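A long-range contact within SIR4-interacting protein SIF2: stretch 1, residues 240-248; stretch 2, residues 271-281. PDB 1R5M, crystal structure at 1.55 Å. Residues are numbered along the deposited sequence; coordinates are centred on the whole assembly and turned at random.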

ATOM      1  N   THR A 240     -15.116 -14.049 -13.913  1.00 19.11           N
ATOM      2  CA  THR A 240     -15.082 -15.503 -13.799  1.00 19.59           C
ATOM      3  C   THR A 240     -15.755 -15.909 -12.491  1.00 20.26           C
ATOM      4  O   THR A 240     -16.109 -17.072 -12.293  1.00 21.27           O
ATOM      5  N   GLY A 241     -15.924 -14.936 -11.603  1.00 19.86           N
ATOM      6  CA  GLY A 241     -16.554 -15.199 -10.323  1.00 19.48           C
ATOM      7  C   GLY A 241     -16.769 -13.930  -9.522  1.00 19.67           C
ATOM      8  O   GLY A 241     -16.265 -12.863  -9.876  1.00 18.46           O
ATOM      9  N   LYS A 242     -17.532 -14.043  -8.443  1.00 18.29           N
ATOM     10  CA  LYS A 242     -17.808 -12.904  -7.585  1.00 18.55           C
ATOM     11  C   LYS A 242     -17.724 -13.341  -6.129  1.00 18.23           C
ATOM     12  O   LYS A 242     -18.330 -14.338  -5.728  1.00 18.85           O
ATOM     13  N   LEU A 243     -16.945 -12.599  -5.350  1.00 15.49           N
ATOM     14  CA  LEU A 243     -16.764 -12.886  -3.936  1.00 14.96           C
ATOM     15  C   LEU A 243     -17.720 -11.977  -3.169  1.00 14.16           C
ATOM     16  O   LEU A 243     -17.509 -10.768  -3.078  1.00 14.38           O
ATOM     17  N   ILE A 244     -18.782 -12.573  -2.635  1.00 15.44           N
ATOM     18  CA  ILE A 244     -19.800 -11.825  -1.907  1.00 15.85           C
ATOM     19  C   ILE A 244     -19.686 -12.008  -0.399  1.00 15.02           C
ATOM     20  O   ILE A 244     -19.564 -13.129   0.091  1.00 15.71           O
ATOM     21  N   GLY A 245     -19.732 -10.897   0.328  1.00 14.58           N
ATOM     22  CA  GLY A 245     -19.631 -10.964   1.776  1.00 15.93           C
ATOM     23  C   GLY A 245     -19.548  -9.608   2.453  1.00 15.73           C
ATOM     24  O   GLY A 245     -20.251  -9.355   3.430  1.00 15.11           O
ATOM     25  N   HIS A 246     -18.689  -8.728   1.947  1.00 14.70           N
ATOM     26  CA  HIS A 246     -18.544  -7.400   2.537  1.00 14.23           C
ATOM     27  C   HIS A 246     -19.779  -6.527   2.340  1.00 15.81           C
ATOM     28  O   HIS A 246     -20.515  -6.690   1.364  1.00 17.25           O
ATOM     29  N   HIS A 247     -19.998  -5.602   3.271  1.00 16.85           N
ATOM     30  CA  HIS A 247     -21.149  -4.706   3.206  1.00 20.19           C
ATOM     31  C   HIS A 247     -20.735  -3.251   3.019  1.00 19.89           C
ATOM     32  O   HIS A 247     -21.536  -2.339   3.224  1.00 21.94           O
ATOM     33  N   GLY A 248     -19.484  -3.031   2.632  1.00 17.78           N
ATOM     34  CA  GLY A 248     -19.010  -1.676   2.430  1.00 15.57           C
ATOM     35  C   GLY A 248     -17.849  -1.645   1.454  1.00 14.92           C
ATOM     36  O   GLY A 248     -17.367  -2.702   1.050  1.00 14.12           O
ATOM     37  N   LEU A 271     -12.396  -8.092   8.059  1.00  9.91           N
ATOM     38  CA  LEU A 271     -11.409  -8.659   7.157  1.00  8.74           C
ATOM     39  C   LEU A 271     -12.019  -9.971   6.710  1.00  9.96           C
ATOM     40  O   LEU A 271     -12.701 -10.640   7.488  1.00 10.58           O
ATOM     41  N   ARG A 272     -11.795 -10.334   5.458  1.00  8.75           N
ATOM     42  CA  ARG A 272     -12.269 -11.617   4.969  1.00  9.19           C
ATOM     43  C   ARG A 272     -11.102 -12.302   4.267  1.00  9.86           C
ATOM     44  O   ARG A 272     -10.211 -11.641   3.722  1.00  9.87           O
ATOM     45  N   ILE A 273     -11.094 -13.629   4.328  1.00  9.32           N
ATOM     46  CA  ILE A 273     -10.057 -14.442   3.696  1.00  9.81           C
ATOM     47  C   ILE A 273     -10.800 -15.284   2.668  1.00  9.62           C
ATOM     48  O   ILE A 273     -11.787 -15.943   3.003  1.00 10.81           O
ATOM     49  N   TRP A 274     -10.339 -15.266   1.421  1.00  9.54           N
ATOM     50  CA  TRP A 274     -11.016 -16.014   0.364  1.00 10.30           C
ATOM     51  C   TRP A 274     -10.166 -17.098  -0.271  1.00 10.71           C
ATOM     52  O   TRP A 274      -8.998 -16.878  -0.606  1.00  9.54           O
ATOM     53  N   HIS A 275     -10.775 -18.267  -0.443  1.00 11.46           N
ATOM     54  CA  HIS A 275     -10.119 -19.410  -1.067  1.00 13.65           C
ATOM     55  C   HIS A 275     -10.771 -19.718  -2.410  1.00 14.33           C
ATOM     56  O   HIS A 275     -10.083 -19.945  -3.405  1.00 16.19           O
ATOM     57  N   GLY A 276     -12.101 -19.735  -2.424  1.00 14.24           N
ATOM     58  CA  GLY A 276     -12.838 -20.031  -3.641  1.00 15.19           C
ATOM     59  C   GLY A 276     -12.805 -18.907  -4.655  1.00 17.58           C
ATOM     60  O   GLY A 276     -12.679 -17.738  -4.293  1.00 18.13           O
ATOM     61  N   GLY A 277     -12.922 -19.260  -5.930  1.00 17.56           N
ATOM     62  CA  GLY A 277     -12.903 -18.253  -6.978  1.00 19.08           C
ATOM     63  C   GLY A 277     -14.281 -17.659  -7.177  1.00 19.54           C
ATOM     64  O   GLY A 277     -14.501 -16.821  -8.053  1.00 20.79           O
ATOM     65  N   ASN A 278     -15.218 -18.099  -6.348  1.00 20.73           N
ATOM     66  CA  ASN A 278     -16.590 -17.627  -6.413  1.00 22.39           C
ATOM     67  C   ASN A 278     -17.329 -18.114  -5.171  1.00 22.48           C
ATOM     68  O   ASN A 278     -17.085 -19.217  -4.689  1.00 24.98           O
ATOM     69  N   GLY A 279     -18.211 -17.279  -4.637  1.00 22.53           N
ATOM     70  CA  GLY A 279     -18.959 -17.678  -3.459  1.00 22.04           C
ATOM     71  C   GLY A 279     -18.592 -16.955  -2.177  1.00 21.33           C
ATOM     72  O   GLY A 279     -18.184 -15.793  -2.197  1.00 22.41           O
ATOM     73  N   ASN A 280     -18.736 -17.661  -1.058  1.00 21.23           N
ATOM     74  CA  ASN A 280     -18.460 -17.111   0.268  1.00 20.84           C
ATOM     75  C   ASN A 280     -16.992 -17.160   0.673  1.00 18.91           C
ATOM     76  O   ASN A 280     -16.179 -17.829   0.037  1.00 19.75           O
ATOM     77  N   SER A 281     -16.666 -16.452   1.751  1.00 15.13           N
ATOM     78  CA  SER A 281     -15.299 -16.414   2.246  1.00 13.41           C
ATOM     79  C   SER A 281     -14.988 -17.564   3.196  1.00 12.40           C
ATOM     80  O   SER A 281     -15.892 -18.219   3.726  1.00 14.79           O
TER

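The contact is pinned by one beta bridge, Leu 243 opposite Gly 279, and both polar backbone atoms of Gly 279 are spent on it. Gly 279 N donates to Lys 242 O at 3.1 Å in a nearly straight hydrogen bond, while Ile 244 N reaches Gly 279 O at 3.3 Å in a weak, more bent one. Gly 279 adopts backbone angles that would jam a CB against the preceding carbonyl, so glycine is called for there by conformation alone. At Gly 241 the reason is packing: a CB would collide with Gly 277 O, and without it Gly 241 CA comes to 3.5 Å from Gly 277 O in a CA-H...O contact. That carbonyl also accepts from water 1 (O to Gly 277 O, 2.7 Å), which is hydrogen-bonded in turn to Thr 240 OG1 at 2.9 Å.

Beside the bridge, Leu 243 (m, t) lays its CB over the face of the Trp 274 six-membered ring, 3.6 Å from the centroid, and its CD2 lies 3.5 Å from Gly 276 O. Trp 274 (chi1 m) points toward stretch 1; its indole NE1 is satisfied elsewhere in the structure.

Arg 272 also points inward, with chi1 to chi3 m, t, t. Its CD sits over the face of the His 246 ring, 3.7 Å from the centroid, while both ring nitrogens of His 246 (chi1 m) are hydrogen-bonded elsewhere. The guanidinium packs a face over Gly 245 C, where a CB on Gly 245 would clash with Arg 272 NE. Arg 272 NH1 donates to Ser 281 OG at 2.8 Å, a bond within its own stretch that helps hold the arginine. Finally, water 2 links the two backbones, donating to Ile 244 O at 2.8 Å and accepting from Ser 281 N at 2.9 Å.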

ATOM      1  CB  THR A 240     -13.638 -16.040 -13.799  1.00 19.50           C
ATOM      2  OG1 THR A 240     -12.888 -15.396 -12.762  1.00 19.77           O
ATOM      3  CG2 THR A 240     -12.971 -15.782 -15.146  1.00 20.63           C
ATOM      4  CB  LYS A 242     -19.195 -12.331  -7.895  1.00 19.89           C
ATOM      5  CG  LYS A 242     -19.330 -11.817  -9.324  1.00 22.32           C
ATOM      6  CD  LYS A 242     -20.703 -11.221  -9.590  1.00 24.66           C
ATOM      7  CE  LYS A 242     -20.814 -10.737 -11.028  1.00 25.62           C
ATOM      8  NZ  LYS A 242     -22.146 -10.138 -11.320  1.00 28.49           N
ATOM      9  CB  LEU A 243     -15.310 -12.616  -3.544  1.00 12.50           C
ATOM     10  CG  LEU A 243     -14.290 -13.283  -4.479  1.00 11.77           C
ATOM     11  CD1 LEU A 243     -12.876 -12.987  -4.001  1.00 12.34           C
ATOM     12  CD2 LEU A 243     -14.527 -14.787  -4.528  1.00 14.86           C
ATOM     13  CB  ILE A 244     -21.218 -12.265  -2.346  1.00 17.35           C
ATOM     14  CG1 ILE A 244     -21.360 -12.140  -3.867  1.00 20.12           C
ATOM     15  CG2 ILE A 244     -22.269 -11.416  -1.642  1.00 19.92           C
ATOM     16  CD1 ILE A 244     -21.163 -10.735  -4.398  1.00 21.41           C
ATOM     17  CB  HIS A 246     -17.316  -6.693   1.957  1.00 13.97           C
ATOM     18  CG  HIS A 246     -16.017  -7.211   2.486  1.00 12.14           C
ATOM     19  ND1 HIS A 246     -15.680  -7.147   3.822  1.00 12.25           N
ATOM     20  CD2 HIS A 246     -14.960  -7.782   1.858  1.00 10.94           C
ATOM     21  CE1 HIS A 246     -14.472  -7.655   3.994  1.00 11.61           C
ATOM     22  NE2 HIS A 246     -14.013  -8.045   2.818  1.00 10.95           N
ATOM     23  CB  HIS A 247     -21.990  -4.817   4.483  1.00 24.04           C
ATOM     24  CG  HIS A 247     -22.372  -6.219   4.839  1.00 29.14           C
ATOM     25  ND1 HIS A 247     -21.463  -7.140   5.314  1.00 31.73           N
ATOM     26  CD2 HIS A 247     -23.566  -6.857   4.792  1.00 31.68           C
ATOM     27  CE1 HIS A 247     -22.081  -8.285   5.545  1.00 32.85           C
ATOM     28  NE2 HIS A 247     -23.358  -8.140   5.236  1.00 32.89           N
ATOM     29  CB  LEU A 271     -10.105  -8.999   7.873  1.00 10.84           C
ATOM     30  CG  LEU A 271      -9.244  -7.895   8.462  1.00 10.58           C
ATOM     31  CD1 LEU A 271      -7.970  -8.524   9.007  1.00 11.49           C
ATOM     32  CD2 LEU A 271      -8.921  -6.857   7.398  1.00 11.87           C
ATOM     33  CB  ARG A 272     -13.469 -11.447   4.028  1.00 10.15           C
ATOM     34  CG  ARG A 272     -14.796 -11.265   4.780  1.00 10.78           C
ATOM     35  CD  ARG A 272     -15.976 -11.076   3.831  1.00 12.85           C
ATOM     36  NE  ARG A 272     -17.229 -10.799   4.539  1.00 14.12           N
ATOM     37  CZ  ARG A 272     -18.072 -11.727   4.986  1.00 15.76           C
ATOM     38  NH1 ARG A 272     -17.815 -13.015   4.805  1.00 15.27           N
ATOM     39  NH2 ARG A 272     -19.186 -11.363   5.612  1.00 17.36           N
ATOM     40  CB  ILE A 273      -9.366 -15.381   4.717  1.00  9.25           C
ATOM     41  CG1 ILE A 273      -8.758 -14.567   5.868  1.00 12.11           C
ATOM     42  CG2 ILE A 273      -8.290 -16.201   4.019  1.00 11.03           C
ATOM     43  CD1 ILE A 273      -7.665 -13.598   5.453  1.00 11.37           C
ATOM     44  CB  TRP A 274     -11.488 -15.070  -0.747  1.00 10.31           C
ATOM     45  CG  TRP A 274     -12.172 -13.835  -0.267  1.00  9.27           C
ATOM     46  CD1 TRP A 274     -11.576 -12.698   0.207  1.00  9.53           C
ATOM     47  CD2 TRP A 274     -13.584 -13.600  -0.219  1.00 10.31           C
ATOM     48  NE1 TRP A 274     -12.529 -11.772   0.544  1.00  9.65           N
ATOM     49  CE2 TRP A 274     -13.770 -12.296   0.293  1.00 10.89           C
ATOM     50  CE3 TRP A 274     -14.711 -14.363  -0.558  1.00 10.11           C
ATOM     51  CZ2 TRP A 274     -15.037 -11.735   0.474  1.00 10.77           C
ATOM     52  CZ3 TRP A 274     -15.975 -13.804  -0.377  1.00 11.51           C
ATOM     53  CH2 TRP A 274     -16.126 -12.500   0.135  1.00 11.56           C
ATOM     54  CB  HIS A 275     -10.231 -20.642  -0.173  1.00 13.81           C
ATOM     55  CG  HIS A 275     -10.054 -21.934  -0.907  1.00 17.24           C
ATOM     56  ND1 HIS A 275      -8.839 -22.347  -1.408  1.00 20.87           N
ATOM     57  CD2 HIS A 275     -10.947 -22.891  -1.250  1.00 17.12           C
ATOM     58  CE1 HIS A 275      -8.991 -23.505  -2.025  1.00 19.42           C
ATOM     59  NE2 HIS A 275     -10.262 -23.857  -1.944  1.00 19.28           N
ATOM     60  CB  ASN A 278     -17.262 -18.159  -7.682  1.00 24.96           C
ATOM     61  CG  ASN A 278     -18.750 -17.897  -7.709  1.00 27.24           C
ATOM     62  OD1 ASN A 278     -19.542 -18.698  -7.206  1.00 29.96           O
ATOM     63  ND2 ASN A 278     -19.142 -16.766  -8.284  1.00 26.14           N
ATOM     64  CB  ASN A 280     -19.288 -17.853   1.318  1.00 23.72           C
ATOM     65  CG  ASN A 280     -20.772 -17.844   1.006  1.00 27.45           C
ATOM     66  OD1 ASN A 280     -21.378 -16.785   0.849  1.00 30.77           O
ATOM     67  ND2 ASN A 280     -21.365 -19.029   0.917  1.00 30.48           N
ATOM     68  CB  SER A 281     -15.022 -15.074   2.942  1.00 12.31           C
ATOM     69  OG  SER A 281     -15.895 -14.865   4.042  1.00 13.36           O
TER
HETATM   70  O   HOH W   1     -13.235 -17.014 -10.438  1.00 20.98           O
HETATM   71  O   HOH W   2     -18.818 -14.599   2.306  1.00 19.91           O